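Local coordinates for protein signal recognition particle receptor subunit beta (Mus musculus, PDB 2FH5) that binds GTP and, as the beta subunit of the signal recognition particle receptor, helps target nascent secretory proteins to the endoplasmic reticulum membrane, at residues 11-16 against 80-85; 118-123 against 182-187. One frame throughout, in Å; residues are numbered along the deposited sequence.

Interaction 1 of 2, residues 11-16 against 80-85; sequences LFVGLC and RAVVFV. With GTP (guanosine-5'-triphosphate), chain D.
The carbonyl oxygen of L11 is approached by two groups of strand 81-85: V83 N donates a nearly straight hydrogen bond to L11 O (2.7 Å, N-H...O 173°), and V82 CA adds a CA-H...O contact. V83 O is gripped in the same way, by V13 N at 2.9 Å and by the CA-H of F12. V13 O then accepts V85 N at 2.8 Å, continuing the parallel ladder. On one face of the sheet V13 has CG1 anti to the carbonyl carbon (chi1 -63°), which leaves CG2 between the backbone N and the carbonyl carbon, where it meets F84 CD2 at 3.6 Å, and the two side chains cross at about a right angle. V13 O and G14 CA lie over one face of the F84 ring, offset toward the rim in the case of the oxygen. On the other face F12 and V83 run side by side: V83 CB sits 4.2 Å from the centroid of the F12 ring, a CH-pi contact over the face, while V85 CG2 comes to the ring edge. An alanine in place of F12 would probably leave V83 without this ring cover and open a gap beside V85. Beyond the ladder, one water bridges L15 N and V85 O as the chain enters the P-loop, where G14, L15 and C16 belong to the GTP-binding site. Strand 55-60 flanks strand 9-13 and strand 117-123 flanks strand 79-87, so the pair is central in the sheet; helix 65-75 packs on L11, and helix 91-110 on F84.

Interaction 2 of 2, residues 118-123 against 182-187; sequences LLIACN and LKVEFL. With GTP (guanosine-5'-triphosphate), chain D.
With CG anti to the carbonyl carbon (chi1 -82°), F186 runs alongside I120, whose CG1 is likewise beside its backbone N (chi1 -51°). One face of the F186 ring meets I120, whose CB sits over it, 3.6 Å from the centroid of the F186 ring, in a CH-pi contact, and I120 CG2 touches F186 CE2 at 3.4 Å. At the edge of the same ring, near its plane, lies C122 SG, 4.0 Å from F186 CD2, a sulfur-aromatic contact. On the other face of the sheet L187 CG meets L119 CD1 at 3.7 Å, the two leucine side chains crossing at about a right angle. E185 brings CB to L119 CD1, but its carboxylate leads away to a salt bridge with K212 of helix 204-213. Five backbone hydrogen bonds join the parallel strands, from L118 N with K183 O to C122 N with L187 O; the shortest is I120 N to E185 O at 2.7 Å, the longest L187 N to I120 O at 3.2 Å. Past this ladder N123 reaches the guanine: N123 ND2 lies 3.2 Å from N7 of GTP, and N123 ND2 is hydrogen-bonded to S18 O of the P-loop. N123, K124, Q125 and D126, all GTP-binding residues, form the NKxD motif at the end of a strand, the guanine-recognition element of small GTPase folds.

How the interactions relate
Interactions 1 and 2 lie in one mixed sheet, their centres about 9 Å apart, and follow each other along the chain, the first closing before the second opens. Strands 79-87 and 117-123 are neighbours and join them: L119 probably hydrogen-bonds through its N to V82 O (2.8 Å) and through its O to F84 N (2.7 Å), while V83 CG1 packs on A121 CB. Across the sheet the four strands therefore run 9-13, 79-87, 117-123 and 184-188, all parallel. Interaction 1 leads into the P-loop at the phosphates and interaction 2 into the guanine-binding motif, so loops at the C-terminal ends of parallel strands supply both ends of the GTP site, as in other P-loop GTPases.

Interaction 1 of 2, residues 11-16 against 80-85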
loop_
_atom_site.group_PDB
_atom_site.type_symbol
_atom_site.label_atom_id
_atom_site.label_comp_id
_atom_site.label_asym_id
_atom_site.label_seq_id
_atom_site.Cartn_x
_atom_site.Cartn_y
_atom_site.Cartn_z
ATOM N N LEU B 11 8.286 -10.937 0.893
ATOM C CA LEU B 11 6.957 -10.510 0.501
ATOM C C LEU B 11 6.148 -9.897 1.652
ATOM O O LEU B 11 6.056 -10.482 2.729
ATOM C CB LEU B 11 6.194 -11.707 -0.063
ATOM C CG LEU B 11 6.976 -12.528 -1.087
ATOM C CD1 LEU B 11 6.061 -13.623 -1.659
ATOM C CD2 LEU B 11 7.508 -11.632 -2.193
ATOM N N PHE B 12 5.587 -8.711 1.440
ATOM C CA PHE B 12 4.737 -8.085 2.453
ATOM C C PHE B 12 3.304 -8.319 1.949
ATOM O O PHE B 12 2.950 -7.912 0.831
ATOM C CB PHE B 12 5.022 -6.589 2.560
ATOM C CG PHE B 12 6.323 -6.266 3.235
ATOM C CD1 PHE B 12 7.536 -6.508 2.600
ATOM C CD2 PHE B 12 6.341 -5.767 4.532
ATOM C CE1 PHE B 12 8.755 -6.261 3.252
ATOM C CE2 PHE B 12 7.554 -5.518 5.185
ATOM C CZ PHE B 12 8.762 -5.768 4.536
ATOM N N VAL B 13 2.495 -8.998 2.755
ATOM C CA VAL B 13 1.133 -9.322 2.368
ATOM C C VAL B 13 0.232 -9.006 3.538
ATOM O O VAL B 13 0.714 -8.877 4.651
ATOM C CB VAL B 13 0.985 -10.841 2.011
ATOM C CG1 VAL B 13 1.856 -11.208 0.786
ATOM C CG2 VAL B 13 1.364 -11.691 3.218
ATOM N N GLY B 14 -1.073 -8.891 3.294
ATOM C CA GLY B 14 -2.012 -8.571 4.359
ATOM C C GLY B 14 -3.224 -7.892 3.769
ATOM O O GLY B 14 -3.206 -7.482 2.590
ATOM N N LEU B 15 -4.276 -7.747 4.579
ATOM C CA LEU B 15 -5.506 -7.126 4.086
ATOM C C LEU B 15 -5.228 -5.697 3.676
ATOM O O LEU B 15 -4.180 -5.141 4.016
ATOM C CB LEU B 15 -6.621 -7.123 5.156
ATOM C CG LEU B 15 -6.981 -8.472 5.781
ATOM C CD1 LEU B 15 -7.993 -8.239 6.872
ATOM C CD2 LEU B 15 -7.488 -9.443 4.735
ATOM N N CYS B 16 -6.160 -5.123 2.927
ATOM C CA CYS B 16 -6.065 -3.723 2.518
ATOM C C CYS B 16 -5.941 -2.882 3.769
ATOM O O CYS B 16 -6.544 -3.204 4.789
ATOM C CB CYS B 16 -7.334 -3.292 1.793
ATOM S SG CYS B 16 -7.418 -3.907 0.121
ATOM N N ARG B 80 12.239 -15.592 0.313
ATOM C CA ARG B 80 13.124 -16.056 1.349
ATOM C C ARG B 80 12.339 -15.874 2.652
ATOM O O ARG B 80 12.560 -16.589 3.639
ATOM C CB ARG B 80 14.369 -15.177 1.376
ATOM C CG ARG B 80 15.253 -15.366 2.569
ATOM C CD ARG B 80 16.414 -14.393 2.500
ATOM N NE ARG B 80 17.637 -14.971 3.047
ATOM C CZ ARG B 80 18.365 -15.894 2.427
ATOM N NH1 ARG B 80 17.998 -16.341 1.232
ATOM N NH2 ARG B 80 19.452 -16.383 3.010
ATOM N N ALA B 81 11.424 -14.901 2.645
ATOM C CA ALA B 81 10.614 -14.606 3.816
ATOM C C ALA B 81 9.326 -13.892 3.446
ATOM O O ALA B 81 9.239 -13.233 2.415
ATOM C CB ALA B 81 11.403 -13.761 4.803
ATOM N N VAL B 82 8.332 -14.029 4.315
ATOM C CA VAL B 82 7.033 -13.424 4.122
ATOM C C VAL B 82 6.683 -12.686 5.393
ATOM O O VAL B 82 6.825 -13.251 6.476
ATOM C CB VAL B 82 5.945 -14.488 3.882
ATOM C CG1 VAL B 82 4.548 -13.825 3.794
ATOM C CG2 VAL B 82 6.258 -15.245 2.619
ATOM N N VAL B 83 6.263 -11.425 5.259
ATOM C CA VAL B 83 5.837 -10.609 6.397
ATOM C C VAL B 83 4.366 -10.388 6.179
ATOM O O VAL B 83 3.956 -9.766 5.181
ATOM C CB VAL B 83 6.507 -9.237 6.427
ATOM C CG1 VAL B 83 5.992 -8.428 7.635
ATOM C CG2 VAL B 83 8.022 -9.407 6.493
ATOM N N PHE B 84 3.564 -10.936 7.075
ATOM C CA PHE B 84 2.124 -10.789 6.973
ATOM C C PHE B 84 1.789 -9.623 7.900
ATOM O O PHE B 84 1.933 -9.727 9.126
ATOM C CB PHE B 84 1.428 -12.095 7.416
ATOM C CG PHE B 84 -0.059 -12.121 7.170
ATOM C CD1 PHE B 84 -0.940 -11.430 8.013
ATOM C CD2 PHE B 84 -0.580 -12.821 6.086
ATOM C CE1 PHE B 84 -2.329 -11.439 7.774
ATOM C CE2 PHE B 84 -1.977 -12.842 5.828
ATOM C CZ PHE B 84 -2.849 -12.153 6.671
ATOM N N VAL B 85 1.363 -8.507 7.310
ATOM C CA VAL B 85 1.026 -7.311 8.084
ATOM C C VAL B 85 -0.406 -7.283 8.609
ATOM O O VAL B 85 -1.353 -7.601 7.902
ATOM C CB VAL B 85 1.272 -6.073 7.243
ATOM C CG1 VAL B 85 1.081 -4.844 8.086
ATOM C CG2 VAL B 85 2.669 -6.143 6.633
HETATM P PG GTP D . -3.319 -1.924 0.283
HETATM O O1G GTP D . -4.729 -1.655 0.068
HETATM O O2G GTP D . -2.437 -1.278 -0.735
HETATM O O3G GTP D . -3.061 -3.444 0.371
HETATM O O3B GTP D . -3.017 -1.152 1.796
HETATM P PB GTP D . -1.676 -1.094 2.532
HETATM O O1B GTP D . -1.548 -2.246 3.475
HETATM O O2B GTP D . -0.469 -0.981 1.621
HETATM O O3A GTP D . -1.922 0.226 3.398
HETATM P PA GTP D . -1.081 1.556 3.465
HETATM O O1A GTP D . 0.314 1.310 3.661
HETATM O O2A GTP D . -1.354 2.404 2.254
HETATM O "O5'" GTP D . -1.698 2.120 4.810
HETATM C "C5'" GTP D . -3.079 2.439 4.832
HETATM C "C4'" GTP D . -3.301 3.653 5.733
HETATM O "O4'" GTP D . -2.870 3.381 7.084
HETATM C "C3'" GTP D . -2.508 4.896 5.317
HETATM O "O3'" GTP D . -3.303 6.103 5.500
HETATM C "C2'" GTP D . -1.313 4.859 6.225
HETATM O "O2'" GTP D . -0.598 6.104 6.362
HETATM C "C1'" GTP D . -1.875 4.299 7.532
HETATM N N9 GTP D . -0.927 3.533 8.321
HETATM C C8 GTP D . -0.076 2.526 7.850
HETATM N N7 GTP D . 0.654 2.033 8.847
HETATM C C5 GTP D . 0.272 2.735 10.011
HETATM C C6 GTP D . 0.670 2.668 11.359
HETATM O O6 GTP D . 1.486 1.943 11.895
HETATM N N1 GTP D . 0.047 3.565 12.269
HETATM C C2 GTP D . -0.914 4.482 11.883
HETATM N N2 GTP D . -1.446 5.317 12.818
HETATM N N3 GTP D . -1.300 4.533 10.581
HETATM C C4 GTP D . -0.705 3.671 9.666
HETATM O O HOH W 1 -4.008 -8.132 7.415
#

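Interaction 2 of 2, residues 118-123 against 182-187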
loop_
_atom_site.group_PDB
_atom_site.type_symbol
_atom_site.label_atom_id
_atom_site.label_comp_id
_atom_site.label_asym_id
_atom_site.label_seq_id
_atom_site.Cartn_x
_atom_site.Cartn_y
_atom_site.Cartn_z
ATOM N N LEU B 118 8.468 -16.949 8.118
ATOM C CA LEU B 118 7.264 -16.119 8.166
ATOM C C LEU B 118 7.092 -15.225 9.396
ATOM O O LEU B 118 7.197 -15.679 10.520
ATOM C CB LEU B 118 6.042 -17.026 8.018
ATOM C CG LEU B 118 4.661 -16.506 8.432
ATOM C CD1 LEU B 118 4.205 -15.344 7.557
ATOM C CD2 LEU B 118 3.678 -17.649 8.313
ATOM N N LEU B 119 6.816 -13.942 9.188
ATOM C CA LEU B 119 6.616 -13.042 10.322
ATOM C C LEU B 119 5.216 -12.458 10.300
ATOM O O LEU B 119 4.657 -12.175 9.240
ATOM C CB LEU B 119 7.632 -11.891 10.303
ATOM C CG LEU B 119 7.474 -10.808 11.385
ATOM C CD1 LEU B 119 7.937 -11.333 12.735
ATOM C CD2 LEU B 119 8.287 -9.579 11.001
ATOM N N ILE B 120 4.645 -12.290 11.481
ATOM C CA ILE B 120 3.334 -11.695 11.599
ATOM C C ILE B 120 3.630 -10.352 12.268
ATOM O O ILE B 120 3.887 -10.311 13.471
ATOM C CB ILE B 120 2.395 -12.507 12.527
ATOM C CG1 ILE B 120 2.384 -13.987 12.113
ATOM C CG2 ILE B 120 0.987 -11.870 12.505
ATOM C CD1 ILE B 120 1.781 -14.219 10.773
ATOM N N ALA B 121 3.615 -9.269 11.488
ATOM C CA ALA B 121 3.898 -7.940 12.010
ATOM C C ALA B 121 2.620 -7.242 12.415
ATOM O O ALA B 121 1.828 -6.823 11.567
ATOM C CB ALA B 121 4.625 -7.115 10.988
ATOM N N CYS B 122 2.440 -7.124 13.728
ATOM C CA CYS B 122 1.280 -6.498 14.301
ATOM C C CYS B 122 1.551 -4.992 14.284
ATOM O O CYS B 122 2.140 -4.427 15.208
ATOM C CB CYS B 122 1.073 -7.068 15.700
ATOM S SG CYS B 122 0.820 -8.886 15.655
ATOM N N ASN B 123 1.099 -4.370 13.193
ATOM C CA ASN B 123 1.303 -2.956 12.905
ATOM C C ASN B 123 0.263 -1.994 13.491
ATOM O O ASN B 123 -0.764 -2.415 14.042
ATOM C CB ASN B 123 1.416 -2.828 11.381
ATOM C CG ASN B 123 1.824 -1.456 10.927
ATOM O OD1 ASN B 123 2.811 -0.906 11.480
ATOM N ND2 ASN B 123 1.157 -0.946 9.990
ATOM N N LEU B 182 7.331 -24.591 10.000
ATOM C CA LEU B 182 7.760 -23.277 9.498
ATOM C C LEU B 182 8.244 -22.380 10.624
ATOM O O LEU B 182 7.728 -22.445 11.737
ATOM C CB LEU B 182 6.597 -22.514 8.871
ATOM C CG LEU B 182 5.781 -22.898 7.645
ATOM C CD1 LEU B 182 4.419 -22.236 7.751
ATOM C CD2 LEU B 182 6.497 -22.457 6.392
ATOM N N LYS B 183 9.219 -21.523 10.331
ATOM C CA LYS B 183 9.686 -20.553 11.319
ATOM C C LYS B 183 8.583 -19.467 11.280
ATOM O O LYS B 183 8.295 -18.902 10.223
ATOM C CB LYS B 183 11.024 -19.945 10.890
ATOM C CG LYS B 183 12.189 -20.922 10.826
ATOM C CD LYS B 183 12.637 -21.352 12.224
ATOM C CE LYS B 183 13.909 -22.183 12.165
ATOM N NZ LYS B 183 14.366 -22.555 13.528
ATOM N N VAL B 184 7.948 -19.198 12.412
ATOM C CA VAL B 184 6.883 -18.213 12.454
ATOM C C VAL B 184 7.091 -17.329 13.662
ATOM O O VAL B 184 7.155 -17.827 14.771
ATOM C CB VAL B 184 5.480 -18.888 12.574
ATOM C CG1 VAL B 184 4.405 -17.835 12.672
ATOM C CG2 VAL B 184 5.212 -19.774 11.380
ATOM N N GLU B 185 7.212 -16.023 13.454
ATOM C CA GLU B 185 7.383 -15.109 14.573
ATOM C C GLU B 185 6.367 -13.994 14.547
ATOM O O GLU B 185 5.805 -13.667 13.504
ATOM C CB GLU B 185 8.749 -14.462 14.554
ATOM C CG GLU B 185 9.874 -15.368 14.929
ATOM C CD GLU B 185 11.203 -14.677 14.760
ATOM O OE1 GLU B 185 11.399 -13.582 15.356
ATOM O OE2 GLU B 185 12.038 -15.234 14.015
ATOM N N PHE B 186 6.157 -13.414 15.718
ATOM C CA PHE B 186 5.262 -12.293 15.879
ATOM C C PHE B 186 6.055 -11.149 16.455
ATOM O O PHE B 186 6.923 -11.361 17.290
ATOM C CB PHE B 186 4.144 -12.612 16.859
ATOM C CG PHE B 186 3.005 -13.380 16.257
ATOM C CD1 PHE B 186 3.120 -14.747 16.011
ATOM C CD2 PHE B 186 1.786 -12.747 15.999
ATOM C CE1 PHE B 186 2.034 -15.484 15.524
ATOM C CE2 PHE B 186 0.696 -13.467 15.516
ATOM C CZ PHE B 186 0.819 -14.848 15.278
ATOM N N LEU B 187 5.788 -9.939 15.994
ATOM C CA LEU B 187 6.441 -8.776 16.572
ATOM C C LEU B 187 5.486 -7.595 16.428
ATOM O O LEU B 187 4.470 -7.700 15.742
ATOM C CB LEU B 187 7.807 -8.507 15.927
ATOM C CG LEU B 187 8.095 -8.034 14.500
ATOM C CD1 LEU B 187 7.579 -6.616 14.271
ATOM C CD2 LEU B 187 9.600 -8.078 14.297
HETATM P PG GTP D . -3.319 -1.924 0.283
HETATM O O1G GTP D . -4.729 -1.655 0.068
HETATM O O2G GTP D . -2.437 -1.278 -0.735
HETATM O O3G GTP D . -3.061 -3.444 0.371
HETATM O O3B GTP D . -3.017 -1.152 1.796
HETATM P PB GTP D . -1.676 -1.094 2.532
HETATM O O1B GTP D . -1.548 -2.246 3.475
HETATM O O2B GTP D . -0.469 -0.981 1.621
HETATM O O3A GTP D . -1.922 0.226 3.398
HETATM P PA GTP D . -1.081 1.556 3.465
HETATM O O1A GTP D . 0.314 1.310 3.661
HETATM O O2A GTP D . -1.354 2.404 2.254
HETATM O "O5'" GTP D . -1.698 2.120 4.810
HETATM C "C5'" GTP D . -3.079 2.439 4.832
HETATM C "C4'" GTP D . -3.301 3.653 5.733
HETATM O "O4'" GTP D . -2.870 3.381 7.084
HETATM C "C3'" GTP D . -2.508 4.896 5.317
HETATM O "O3'" GTP D . -3.303 6.103 5.500
HETATM C "C2'" GTP D . -1.313 4.859 6.225
HETATM O "O2'" GTP D . -0.598 6.104 6.362
HETATM C "C1'" GTP D . -1.875 4.299 7.532
HETATM N N9 GTP D . -0.927 3.533 8.321
HETATM C C8 GTP D . -0.076 2.526 7.850
HETATM N N7 GTP D . 0.654 2.033 8.847
HETATM C C5 GTP D . 0.272 2.735 10.011
HETATM C C6 GTP D . 0.670 2.668 11.359
HETATM O O6 GTP D . 1.486 1.943 11.895
HETATM N N1 GTP D . 0.047 3.565 12.269
HETATM C C2 GTP D . -0.914 4.482 11.883
HETATM N N2 GTP D . -1.446 5.317 12.818
HETATM N N3 GTP D . -1.300 4.533 10.581
HETATM C C4 GTP D . -0.705 3.671 9.666
#